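PDB 1JM1: rieske iron-sulfur protein soxF from Sulfolobus acidocaldarius, which carries a [2Fe-2S] cluster and, as a Rieske protein, probably passes electrons along the archaeal respiratory chain. Local coordinates for residues A[16-21]-A[160-165]; A[28-33]-A[198-203]; A[48-53]-A[82-87]; A[55-60]-A[132-137]; A[76-81]-A[150-155]. All blocks are in the same frame, centred on the assembly; numbering follows the deposited sequence.

Contact 1 of 5, residues A[16-21]-A[160-165]; sequences ANIQQV and GDIYAV
A16 and N17 pair with I162 and D161 in an antiparallel sheet of the Rieske fold, strands 13-17, 161-167 and 151-155, at the point where the first strand gives way to helix 18-28. This is a worked example of a strand running directly into a capped helix. I162 N donates to A16 O (2.8 Å) within a hydrogen-bonded pair, N17 and D161 form the next, non-hydrogen-bonded pair, and beyond them I18 N, in the first turn of the helix, reaches G160 O at 2.8 Å. N17 is the N-cap and forms a capping box with Q20: its OD1 accepts from Q19 N, while N17 N donates to Q20 OE1. N17 CG, anti to the backbone N (chi1 -170°), lies 3.6 Å from D161 OD1, and T159 O takes a bond from ND2. On the face of A16 and I162, I162 CD1 lies 4.2 Å from both I18 CD1 and V21 CG2, next to I87. G160 C, in a residue with positive phi, lies 3.3 Å from N17 ND2. N17 ND2 meets D161 OD1 at 2.8 Å, in the plane of its own amide but from above the carboxylate plane, the two groups being turned 88° apart.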
# COMPACT_ATOMS: atom_id res chain seq x y z
N ALA A 16 -5.56 3.60 -11.59
CA ALA A 16 -4.89 3.46 -12.86
C ALA A 16 -5.58 2.34 -13.63
O ALA A 16 -6.23 1.49 -13.03
CB ALA A 16 -3.42 3.07 -12.71
N ASN A 17 -5.38 2.30 -14.95
CA ASN A 17 -5.74 1.13 -15.71
C ASN A 17 -4.63 0.11 -15.64
O ASN A 17 -3.45 0.48 -15.56
CB ASN A 17 -6.00 1.57 -17.18
CG ASN A 17 -6.61 0.44 -17.99
OD1 ASN A 17 -5.89 -0.38 -18.57
ND2 ASN A 17 -7.92 0.42 -18.03
N ILE A 18 -4.98 -1.17 -15.72
CA ILE A 18 -3.95 -2.22 -15.75
C ILE A 18 -2.91 -1.98 -16.80
O ILE A 18 -1.75 -2.29 -16.60
CB ILE A 18 -4.64 -3.61 -15.94
CG1 ILE A 18 -3.66 -4.76 -15.84
CG2 ILE A 18 -5.39 -3.73 -17.26
CD1 ILE A 18 -3.07 -4.91 -14.42
N GLN A 19 -3.29 -1.42 -17.96
CA GLN A 19 -2.29 -1.22 -19.02
C GLN A 19 -1.29 -0.14 -18.67
O GLN A 19 -0.16 -0.17 -19.14
CB GLN A 19 -2.95 -0.90 -20.35
CG GLN A 19 -3.63 -2.12 -20.94
CD GLN A 19 -2.77 -3.29 -21.14
OE1 GLN A 19 -1.59 -3.12 -21.50
NE2 GLN A 19 -3.28 -4.48 -20.86
N GLN A 20 -1.67 0.85 -17.85
CA GLN A 20 -0.72 1.85 -17.37
C GLN A 20 0.31 1.17 -16.47
O GLN A 20 1.52 1.49 -16.54
CB GLN A 20 -1.44 3.01 -16.69
CG GLN A 20 -2.29 3.84 -17.60
CD GLN A 20 -3.20 4.81 -16.90
OE1 GLN A 20 -4.01 4.49 -16.09
NE2 GLN A 20 -3.01 6.09 -17.17
N VAL A 21 -0.13 0.27 -15.61
CA VAL A 21 0.79 -0.43 -14.72
C VAL A 21 1.70 -1.33 -15.51
O VAL A 21 2.92 -1.29 -15.37
CB VAL A 21 -0.00 -1.18 -13.62
CG1 VAL A 21 0.96 -2.03 -12.78
CG2 VAL A 21 -0.84 -0.28 -12.78
N GLY A 160 -10.65 -2.83 -17.27
CA GLY A 160 -9.24 -2.87 -16.91
C GLY A 160 -8.87 -1.88 -15.81
O GLY A 160 -7.69 -1.84 -15.43
N ASP A 161 -9.78 -1.08 -15.30
CA ASP A 161 -9.45 -0.08 -14.30
C ASP A 161 -9.35 -0.71 -12.94
O ASP A 161 -10.13 -1.57 -12.52
CB ASP A 161 -10.49 1.01 -14.33
CG ASP A 161 -10.35 1.92 -15.57
OD1 ASP A 161 -9.27 2.04 -16.13
OD2 ASP A 161 -11.42 2.48 -15.93
N ILE A 162 -8.33 -0.24 -12.21
CA ILE A 162 -8.05 -0.62 -10.81
C ILE A 162 -8.51 0.48 -9.89
O ILE A 162 -8.07 1.63 -10.04
CB ILE A 162 -6.53 -0.87 -10.61
CG1 ILE A 162 -6.01 -1.97 -11.53
CG2 ILE A 162 -6.22 -1.16 -9.16
CD1 ILE A 162 -4.50 -1.95 -11.73
N TYR A 163 -9.38 0.14 -8.96
CA TYR A 163 -9.95 1.08 -8.01
C TYR A 163 -9.44 0.79 -6.59
O TYR A 163 -9.32 -0.38 -6.20
CB TYR A 163 -11.48 0.96 -7.98
CG TYR A 163 -12.13 1.45 -9.26
CD1 TYR A 163 -12.28 0.63 -10.36
CD2 TYR A 163 -12.52 2.77 -9.39
CE1 TYR A 163 -12.86 1.12 -11.50
CE2 TYR A 163 -13.09 3.26 -10.54
CZ TYR A 163 -13.25 2.44 -11.63
OH TYR A 163 -13.82 2.93 -12.74
N ALA A 164 -9.22 1.85 -5.83
CA ALA A 164 -9.05 1.76 -4.39
C ALA A 164 -10.43 1.93 -3.75
O ALA A 164 -11.16 2.83 -4.11
CB ALA A 164 -8.09 2.84 -3.90
N VAL A 165 -10.75 1.03 -2.83
CA VAL A 165 -12.11 0.97 -2.24
C VAL A 165 -12.15 0.92 -0.74
O VAL A 165 -13.24 0.98 -0.16
CB VAL A 165 -12.92 -0.20 -2.86
CG1 VAL A 165 -13.07 0.02 -4.36
CG2 VAL A 165 -12.31 -1.55 -2.53

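Contact 2 of 5, residues A[28-33]-A[198-203]; sequences SGCAVY and NPSCSN
With C30 SG anti to its backbone N (chi1 -179°) and C201 SG anti to its own carbonyl carbon (chi1 -67°), the two sulfurs face each other and close the disulfide, C30 SG to C201 SG 2.2 Å, at a right-handed chi3 of 67°. The bond fastens the C-terminal tail to the loop that follows helix 18-28, an example of a covalent tie with van der Waals and water-mediated contacts beside it. P199, which follows a cis peptide bond, sets its CB 4.0 Å from C30 CB and 3.7 Å from S28 OG; that hydroxyl accepts from C30 N in an ST turn and is bonded to Q24 O as well. Further along, the N198 amide lies nearly parallel to the Y33 ring in an amide-aromatic stack, ND2 standing 3.5 Å above the centre of the ring. N198 OD1 accepts from F34 N and from a water (2.7 Å) that also donates to V32 O and accepts from S200 OG. One ordered water thus binds the tail to the start of the strand through three groups. Around the contact, Q24 of helix 18-28 touches Y33, N198 and P199, strand 32-36 pairs with strand 43-48, and strand 202-203 pairs with strand 105-107 and is itself an outermost strand of the mixed sheet.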
# COMPACT_ATOMS: atom_id res chain seq x y z
N SER A 28 10.09 0.55 -17.94
CA SER A 28 11.02 1.11 -16.96
C SER A 28 11.48 0.09 -15.94
O SER A 28 12.41 0.28 -15.19
CB SER A 28 10.35 2.30 -16.23
OG SER A 28 9.40 1.83 -15.30
N GLY A 29 10.76 -1.03 -15.81
CA GLY A 29 11.05 -1.99 -14.78
C GLY A 29 10.46 -1.59 -13.43
O GLY A 29 10.70 -2.37 -12.47
N CYS A 30 9.75 -0.54 -13.32
CA CYS A 30 9.28 -0.03 -12.02
C CYS A 30 7.93 -0.64 -11.68
O CYS A 30 6.98 -0.42 -12.39
CB CYS A 30 9.23 1.48 -12.09
SG CYS A 30 8.71 2.23 -10.55
N ALA A 31 7.91 -1.46 -10.58
CA ALA A 31 6.70 -2.20 -10.18
C ALA A 31 5.90 -1.51 -9.13
O ALA A 31 4.96 -2.14 -8.57
CB ALA A 31 7.11 -3.58 -9.68
N VAL A 32 6.19 -0.25 -8.82
CA VAL A 32 5.51 0.54 -7.78
C VAL A 32 4.87 1.73 -8.46
O VAL A 32 5.46 2.37 -9.33
CB VAL A 32 6.61 1.04 -6.74
CG1 VAL A 32 6.08 1.92 -5.74
CG2 VAL A 32 7.24 -0.23 -6.09
N TYR A 33 3.62 2.07 -8.04
CA TYR A 33 2.84 3.11 -8.68
C TYR A 33 2.17 3.92 -7.60
O TYR A 33 1.26 3.42 -6.90
CB TYR A 33 1.84 2.51 -9.64
CG TYR A 33 1.13 3.40 -10.57
CD1 TYR A 33 1.59 3.60 -11.87
CD2 TYR A 33 -0.00 4.13 -10.16
CE1 TYR A 33 0.94 4.45 -12.75
CE2 TYR A 33 -0.65 4.96 -11.07
CZ TYR A 33 -0.14 5.10 -12.34
OH TYR A 33 -0.82 5.88 -13.29
N ASN A 198 5.15 8.95 -11.34
CA ASN A 198 5.35 7.60 -11.84
C ASN A 198 5.91 7.67 -13.24
O ASN A 198 5.36 8.44 -14.05
CB ASN A 198 4.03 6.83 -11.84
CG ASN A 198 3.43 6.69 -10.45
OD1 ASN A 198 4.12 6.23 -9.53
ND2 ASN A 198 2.19 7.06 -10.31
N PRO A 199 6.90 6.87 -13.59
CA PRO A 199 7.64 5.97 -12.76
C PRO A 199 8.64 6.70 -11.88
O PRO A 199 9.23 7.65 -12.35
CB PRO A 199 8.36 4.98 -13.71
CG PRO A 199 8.59 5.86 -14.91
CD PRO A 199 7.41 6.82 -15.01
N SER A 200 8.84 6.20 -10.68
CA SER A 200 9.72 6.82 -9.71
C SER A 200 10.88 5.95 -9.29
O SER A 200 11.73 6.40 -8.49
CB SER A 200 8.83 7.11 -8.45
OG SER A 200 8.43 5.82 -7.88
N CYS A 201 10.95 4.70 -9.68
CA CYS A 201 11.92 3.77 -9.08
C CYS A 201 13.34 4.16 -9.43
O CYS A 201 13.65 4.67 -10.53
CB CYS A 201 11.70 2.35 -9.58
SG CYS A 201 10.18 1.55 -9.08
N SER A 202 14.20 3.85 -8.51
CA SER A 202 15.65 4.00 -8.70
C SER A 202 16.28 2.80 -8.00
O SER A 202 15.68 2.17 -7.13
CB SER A 202 16.19 5.29 -8.17
OG SER A 202 15.97 5.34 -6.72
N ASN A 203 17.49 2.41 -8.40
CA ASN A 203 18.22 1.37 -7.70
C ASN A 203 19.04 1.95 -6.55
O ASN A 203 19.84 2.92 -6.76
CB ASN A 203 19.17 0.62 -8.65
CG ASN A 203 18.30 -0.30 -9.51
OD1 ASN A 203 17.41 -0.98 -9.05
ND2 ASN A 203 18.59 -0.25 -10.81
O HOH W 1 6.50 4.94 -9.54
O HOH W 2 0.98 8.50 -12.63

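Contact 3 of 5, residues A[48-53]-A[82-87]; sequences DLQALT and GPNGTI
D48 and T86 meet where strand 43-48 turns into helix 49-53, and the carboxylate oxygen D48 OD1 serves both neighbours at once. T86 OG1 donates to D48 OD1 over 3.1 Å from one face of the carboxylate plane, and A51 N reaches the same oxygen from the opposite face at 3.0 Å; Q50 N adds a weak third bond. D48 is therefore the N-cap of the helix, its CG placed anti to the backbone N (chi1 -177°), and a single oxygen ties the first turn to the loop 82-87. The backbone repeats the link: D48 and I87 form an antiparallel non-hydrogen-bonded pair, and L49 N donates to T86 O at 3.0 Å. The second carboxylate oxygen, D48 OD2, takes a bond from a water (2.9 Å) that in turn accepts from N84 ND2. Another water accepts a weak bond from Q50 NE2 and donates to N84 O. Q50 CB lies 3.6 Å from T86 CG2. The case illustrates how a buried carboxylate is satisfied: a hydroxyl, helix N-H groups and a water are directed at its oxygens, and the N-terminal end of the short helix 49-53 beside it may favour the charged form.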
# COMPACT_ATOMS: atom_id res chain seq x y z
N ASP A 48 3.08 -4.49 -7.93
CA ASP A 48 2.90 -5.81 -8.53
C ASP A 48 3.92 -6.70 -7.88
O ASP A 48 5.13 -6.64 -8.15
CB ASP A 48 3.02 -5.79 -10.03
CG ASP A 48 2.77 -7.17 -10.63
OD1 ASP A 48 3.09 -8.18 -10.05
OD2 ASP A 48 2.36 -7.20 -11.83
N LEU A 49 3.46 -7.56 -6.92
CA LEU A 49 4.38 -8.36 -6.15
C LEU A 49 5.06 -9.42 -6.98
O LEU A 49 6.18 -9.85 -6.58
CB LEU A 49 3.76 -8.94 -4.91
CG LEU A 49 3.43 -7.95 -3.77
CD1 LEU A 49 2.78 -8.64 -2.60
CD2 LEU A 49 4.67 -7.22 -3.25
N GLN A 50 4.49 -9.87 -8.07
CA GLN A 50 5.18 -10.83 -8.95
C GLN A 50 6.27 -10.15 -9.74
O GLN A 50 7.37 -10.68 -9.86
CB GLN A 50 4.12 -11.53 -9.83
CG GLN A 50 4.79 -12.52 -10.82
CD GLN A 50 3.70 -13.33 -11.55
OE1 GLN A 50 3.90 -14.50 -11.58
NE2 GLN A 50 2.77 -12.72 -12.18
N ALA A 51 5.99 -8.95 -10.31
CA ALA A 51 7.06 -8.25 -10.97
C ALA A 51 8.20 -7.93 -10.01
O ALA A 51 9.38 -8.03 -10.36
CB ALA A 51 6.50 -6.96 -11.61
N LEU A 52 7.87 -7.60 -8.78
CA LEU A 52 8.87 -7.24 -7.80
C LEU A 52 9.76 -8.44 -7.40
O LEU A 52 10.97 -8.32 -7.36
CB LEU A 52 8.21 -6.62 -6.58
CG LEU A 52 9.18 -6.09 -5.53
CD1 LEU A 52 9.80 -4.79 -6.00
CD2 LEU A 52 8.44 -5.92 -4.19
N THR A 53 9.11 -9.54 -7.01
CA THR A 53 9.77 -10.66 -6.37
C THR A 53 10.10 -11.81 -7.31
O THR A 53 10.89 -12.70 -6.92
CB THR A 53 8.93 -11.26 -5.21
OG1 THR A 53 7.79 -11.92 -5.74
CG2 THR A 53 8.51 -10.23 -4.18
N GLY A 82 -6.24 -7.73 -10.85
CA GLY A 82 -5.87 -7.70 -12.24
C GLY A 82 -5.76 -9.08 -12.82
O GLY A 82 -5.91 -10.09 -12.12
N PRO A 83 -5.45 -9.18 -14.12
CA PRO A 83 -5.47 -10.50 -14.80
C PRO A 83 -4.46 -11.49 -14.25
O PRO A 83 -4.68 -12.67 -14.47
CB PRO A 83 -5.17 -10.15 -16.27
CG PRO A 83 -5.45 -8.72 -16.37
CD PRO A 83 -5.23 -8.08 -15.07
N ASN A 84 -3.38 -11.06 -13.65
CA ASN A 84 -2.42 -11.97 -13.06
C ASN A 84 -2.70 -12.22 -11.58
O ASN A 84 -2.09 -13.10 -10.99
CB ASN A 84 -0.99 -11.42 -13.17
CG ASN A 84 -0.61 -11.18 -14.62
OD1 ASN A 84 -0.72 -12.14 -15.40
ND2 ASN A 84 -0.31 -9.95 -14.97
N GLY A 85 -3.58 -11.45 -10.96
CA GLY A 85 -3.89 -11.59 -9.54
C GLY A 85 -2.79 -11.09 -8.61
O GLY A 85 -2.82 -11.52 -7.45
N THR A 86 -1.90 -10.23 -9.05
CA THR A 86 -0.67 -9.96 -8.30
C THR A 86 -0.50 -8.52 -7.86
O THR A 86 0.57 -8.18 -7.36
CB THR A 86 0.54 -10.41 -9.14
OG1 THR A 86 0.48 -9.74 -10.39
CG2 THR A 86 0.55 -11.94 -9.32
N ILE A 87 -1.51 -7.67 -8.05
CA ILE A 87 -1.39 -6.25 -7.69
C ILE A 87 -2.04 -5.99 -6.34
O ILE A 87 -3.22 -6.33 -6.12
CB ILE A 87 -1.98 -5.36 -8.78
CG1 ILE A 87 -1.18 -5.52 -10.07
CG2 ILE A 87 -2.00 -3.91 -8.30
CD1 ILE A 87 -1.79 -4.94 -11.26
O HOH W 3 -0.18 -7.57 -13.12
O HOH W 4 0.30 -14.55 -12.21

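Contact 4 of 5, residues A[55-60]-A[132-137]; sequences QQITEI and ALKDGG
K134 lies across I57 at about a right angle and has the largest share of the contact within 132-137, joining the lead-in to strand 59-61 to the turn between strands 130-132 and 138-141. Both residues are modelled in two conformers, and the distances hold for one of each. K134 CB stands 3.8 Å from I57 CD1, and CG, between the backbone N and the carbonyl carbon (chi1 82°), lies 4.1 Å from that methyl; the closer approach of CD is doubtful. K134 CE comes to 3.9 Å from Q55 OE1, and the bend at chi4 (64°) then puts NZ among waters. One of these accepts from K134 NZ at 3.0 Å and from Q55 NE2; the other accepts from NZ at 2.7 Å and donates to Q55 OE1. I60 meets backbone oxygens of the turn, CG2 3.3 Å from K134 O and CD1 3.6 Å from L133 O. As an example of a lysine with an apolar chain and a hydrated ammonium, K134 is solvated by two waters that also bind the Q55 amide; its side chain lies about 6 Å from both a bound magnesium ion and the D121 side chain, so its positive charge may affect the electrostatics there.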
# COMPACT_ATOMS: atom_id res chain seq x y z
N GLN A 55 7.91 -14.13 -7.83
CA GLN A 55 7.01 -15.10 -7.24
C GLN A 55 5.56 -14.76 -7.53
O GLN A 55 5.18 -13.59 -7.51
CB GLN A 55 7.19 -15.22 -5.74
CG GLN A 55 8.55 -15.61 -5.28
CD GLN A 55 8.67 -15.72 -3.77
OE1 GLN A 55 9.62 -15.22 -3.16
NE2 GLN A 55 7.71 -16.33 -3.10
N GLN A 56 4.77 -15.80 -7.78
CA GLN A 56 3.35 -15.57 -8.09
C GLN A 56 2.58 -15.36 -6.83
O GLN A 56 1.84 -16.26 -6.37
CB GLN A 56 2.86 -16.82 -8.87
CG GLN A 56 1.52 -16.59 -9.58
CD GLN A 56 0.82 -17.75 -10.26
OE1 GLN A 56 0.23 -17.58 -11.34
NE2 GLN A 56 0.94 -18.96 -9.72
N ILE A 57 2.62 -14.25 -6.24
CA ILE A 57 1.92 -13.89 -5.00
C ILE A 57 0.56 -13.34 -5.36
O ILE A 57 0.47 -12.24 -5.95
CB ILE A 57 2.76 -12.92 -4.15
CG1 ILE A 57 4.13 -13.56 -3.75
CG2 ILE A 57 1.99 -12.51 -2.92
CD1 ILE A 57 5.13 -12.45 -3.46
N THR A 58 -0.49 -14.06 -5.02
CA THR A 58 -1.84 -13.71 -5.42
C THR A 58 -2.76 -13.46 -4.23
O THR A 58 -3.90 -13.03 -4.44
CB THR A 58 -2.49 -14.73 -6.34
OG1 THR A 58 -2.57 -15.98 -5.67
CG2 THR A 58 -1.67 -14.94 -7.62
N GLU A 59 -2.33 -13.69 -3.00
CA GLU A 59 -3.18 -13.49 -1.83
C GLU A 59 -2.24 -13.33 -0.63
O GLU A 59 -1.28 -14.09 -0.51
CB GLU A 59 -4.10 -14.69 -1.68
CG GLU A 59 -5.11 -14.56 -0.55
CD GLU A 59 -6.09 -15.74 -0.55
OE1 GLU A 59 -5.86 -16.80 -1.17
OE2 GLU A 59 -7.17 -15.59 0.06
N ILE A 60 -2.56 -12.37 0.22
CA ILE A 60 -1.76 -12.09 1.42
C ILE A 60 -2.77 -12.00 2.58
O ILE A 60 -3.96 -11.69 2.40
CB ILE A 60 -0.89 -10.88 1.30
CG1 ILE A 60 -1.69 -9.58 1.21
CG2 ILE A 60 0.06 -10.99 0.11
CD1 ILE A 60 -0.90 -8.32 0.99
N ALA A 132 6.84 -6.62 5.97
CA ALA A 132 6.89 -7.73 5.05
C ALA A 132 5.63 -7.69 4.20
O ALA A 132 4.56 -8.18 4.60
CB ALA A 132 7.02 -9.02 5.82
N LEU A 133 5.70 -7.05 3.02
CA LEU A 133 4.50 -6.82 2.21
C LEU A 133 3.83 -8.12 1.79
O LEU A 133 2.60 -8.19 1.76
CB LEU A 133 4.86 -5.99 0.98
CG LEU A 133 5.53 -4.65 1.25
CD1 LEU A 133 5.66 -3.88 -0.08
CD2 LEU A 133 4.77 -3.81 2.28
N LYS A 134 4.61 -9.16 1.44
CA LYS A 134 3.97 -10.39 0.98
C LYS A 134 3.36 -11.16 2.17
O LYS A 134 2.61 -12.09 1.93
CB LYS A 134 4.92 -11.03 0.02
CG LYS A 134 6.00 -11.82 0.51
CD LYS A 134 6.73 -12.54 -0.68
CE LYS A 134 8.15 -13.00 -0.34
NZ LYS A 134 8.05 -14.05 0.74
N ASP A 135 3.63 -10.76 3.40
CA ASP A 135 3.02 -11.30 4.59
C ASP A 135 1.99 -10.34 5.17
O ASP A 135 1.63 -10.42 6.34
CB ASP A 135 4.08 -11.72 5.61
CG ASP A 135 4.97 -12.83 5.08
OD1 ASP A 135 6.19 -12.72 5.24
OD2 ASP A 135 4.44 -13.82 4.51
N GLY A 136 1.42 -9.45 4.34
CA GLY A 136 0.35 -8.59 4.78
C GLY A 136 0.78 -7.33 5.46
O GLY A 136 -0.02 -6.66 6.09
N GLY A 137 2.07 -6.95 5.31
CA GLY A 137 2.59 -5.72 5.90
C GLY A 137 3.04 -5.83 7.33
O GLY A 137 3.31 -4.82 7.96
O HOH W 5 6.87 -16.39 -0.62
O HOH W 6 10.18 -15.34 -0.18

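Contact 5 of 5, residues A[76-81]-A[150-155]; sequences QTIKGV and IVILDY
The carbonyl oxygen K79 O attracts two waters that span the gap to L153. One lies 2.9 Å from K79 O and 3.2 Å from L153 O, though it cannot serve every acceptor near it at once; the other accepts from L153 N at 2.9 Å and has a weak link to K79 O. No direct hydrogen bond joins the segments: two waters bridge the middle, while apolar side chains meet at the ends, a compact illustration of two segments joined without backbone pairing. At one end I78 and I150 lie antiparallel alongside one another, I78 CG1 3.9 Å from I150 CD1. At the other, V81 crosses L153 at about a right angle: its CG1, anti to the carbonyl carbon (chi1 -55°), lies 3.8 Å from L153 O, and separately its CG2 meets L153 CD1 at 3.9 Å. V81 CB also faces Y155 CB at 3.8 Å, beyond which the phenol ring turns away from the segment. Residues 78-81 and 150-155 run 35° apart in direction, strand 77-79 being paired with strand 59-61 while strand 151-155 lies at the edge of the sheet formed with 161-167 and 13-17. Residues of strand 87-91 wedge in beside them: F90 touches I150, I87 and A89 touch L153, and I87 O takes the N-H of V81.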
# COMPACT_ATOMS: atom_id res chain seq x y z
N GLN A 76 -10.49 -11.47 5.77
CA GLN A 76 -9.45 -12.37 6.26
C GLN A 76 -8.18 -12.31 5.46
O GLN A 76 -7.08 -12.49 6.02
CB GLN A 76 -9.97 -13.84 6.25
CG GLN A 76 -11.05 -14.03 7.27
CD GLN A 76 -11.60 -15.45 7.17
OE1 GLN A 76 -10.92 -16.38 7.64
NE2 GLN A 76 -12.75 -15.56 6.60
N THR A 77 -8.29 -12.12 4.16
CA THR A 77 -7.18 -12.09 3.24
C THR A 77 -7.44 -11.04 2.19
O THR A 77 -8.58 -10.64 1.96
CB THR A 77 -6.91 -13.41 2.55
OG1 THR A 77 -7.97 -13.60 1.59
CG2 THR A 77 -6.83 -14.60 3.53
N ILE A 78 -6.36 -10.55 1.61
CA ILE A 78 -6.38 -9.57 0.53
C ILE A 78 -5.96 -10.28 -0.74
O ILE A 78 -4.84 -10.81 -0.82
CB ILE A 78 -5.47 -8.39 0.84
CG1 ILE A 78 -5.80 -7.70 2.15
CG2 ILE A 78 -5.49 -7.39 -0.35
CD1 ILE A 78 -7.07 -7.20 2.27
N LYS A 79 -6.85 -10.30 -1.71
CA LYS A 79 -6.50 -10.92 -3.00
C LYS A 79 -5.85 -9.90 -3.89
O LYS A 79 -6.28 -8.74 -3.99
CB LYS A 79 -7.78 -11.47 -3.69
CG LYS A 79 -8.32 -12.75 -2.89
CD LYS A 79 -9.32 -13.55 -3.61
CE LYS A 79 -9.68 -14.84 -2.87
NZ LYS A 79 -9.85 -14.52 -1.43
N GLY A 80 -4.80 -10.30 -4.58
CA GLY A 80 -4.19 -9.48 -5.59
C GLY A 80 -5.16 -9.29 -6.75
O GLY A 80 -5.96 -10.20 -7.06
N VAL A 81 -5.07 -8.16 -7.43
CA VAL A 81 -6.03 -7.85 -8.47
C VAL A 81 -5.36 -7.77 -9.86
O VAL A 81 -4.13 -7.74 -10.00
CB VAL A 81 -6.83 -6.56 -8.17
CG1 VAL A 81 -7.51 -6.68 -6.81
CG2 VAL A 81 -5.97 -5.31 -8.27
N ILE A 150 -2.98 -1.79 4.48
CA ILE A 150 -3.28 -2.20 3.12
C ILE A 150 -4.43 -1.38 2.58
O ILE A 150 -5.44 -1.17 3.26
CB ILE A 150 -3.61 -3.72 3.06
CG1 ILE A 150 -2.39 -4.52 3.47
CG2 ILE A 150 -4.13 -4.13 1.70
CD1 ILE A 150 -2.68 -6.00 3.75
N VAL A 151 -4.29 -0.95 1.33
CA VAL A 151 -5.36 -0.33 0.57
C VAL A 151 -6.04 -1.44 -0.24
O VAL A 151 -5.40 -2.11 -1.06
CB VAL A 151 -4.82 0.78 -0.34
CG1 VAL A 151 -5.99 1.37 -1.17
CG2 VAL A 151 -4.13 1.86 0.47
N ILE A 152 -7.32 -1.64 0.04
CA ILE A 152 -8.11 -2.68 -0.63
C ILE A 152 -8.42 -2.20 -2.04
O ILE A 152 -8.85 -1.06 -2.23
CB ILE A 152 -9.35 -3.00 0.19
CG1 ILE A 152 -8.95 -3.36 1.63
CG2 ILE A 152 -10.16 -4.10 -0.52
CD1 ILE A 152 -10.18 -3.23 2.52
N LEU A 153 -8.16 -3.06 -3.03
CA LEU A 153 -8.37 -2.77 -4.42
C LEU A 153 -9.48 -3.60 -5.00
O LEU A 153 -9.77 -4.71 -4.55
CB LEU A 153 -7.08 -3.06 -5.20
CG LEU A 153 -5.83 -2.32 -4.76
CD1 LEU A 153 -4.63 -2.78 -5.60
CD2 LEU A 153 -6.01 -0.79 -4.85
N ASP A 154 -10.06 -3.08 -6.07
CA ASP A 154 -11.07 -3.77 -6.88
C ASP A 154 -10.69 -3.53 -8.35
O ASP A 154 -10.60 -2.37 -8.80
CB ASP A 154 -12.45 -3.25 -6.57
CG ASP A 154 -13.57 -3.97 -7.29
OD1 ASP A 154 -13.37 -5.10 -7.72
OD2 ASP A 154 -14.70 -3.44 -7.31
N TYR A 155 -10.59 -4.56 -9.14
CA TYR A 155 -10.31 -4.49 -10.56
C TYR A 155 -11.63 -4.70 -11.32
O TYR A 155 -12.31 -5.69 -11.12
CB TYR A 155 -9.27 -5.57 -10.92
CG TYR A 155 -9.03 -5.77 -12.38
CD1 TYR A 155 -8.26 -4.86 -13.15
CD2 TYR A 155 -9.51 -6.87 -13.03
CE1 TYR A 155 -8.02 -5.09 -14.49
CE2 TYR A 155 -9.29 -7.08 -14.37
CZ TYR A 155 -8.60 -6.18 -15.11
OH TYR A 155 -8.38 -6.31 -16.48
O HOH W 7 -8.93 -7.70 -3.83
O HOH W 8 -7.76 -5.93 -2.73

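In the fold
From the N terminus, strand 13-17 opens contact 1, whose loop closes when strand 161-167 returns to it. Helix 18-28 leads to contact 2, which crosses contact 1 because its partner is the C-terminal tail. Contacts 3, 4 and 5 all lie within both of these loops. Contact 3 links helix 49-53 to the loop before strand 87-91. Contact 4, opening just after that helix, reaches the turn after strand 130-132 and so crosses contact 3; contact 5 crosses both. Contacts 1, 3 and 5 meet through I18, I87 and L153, tying the basal sheets together, while contact 4 reaches out to the subdomain that carries the cluster.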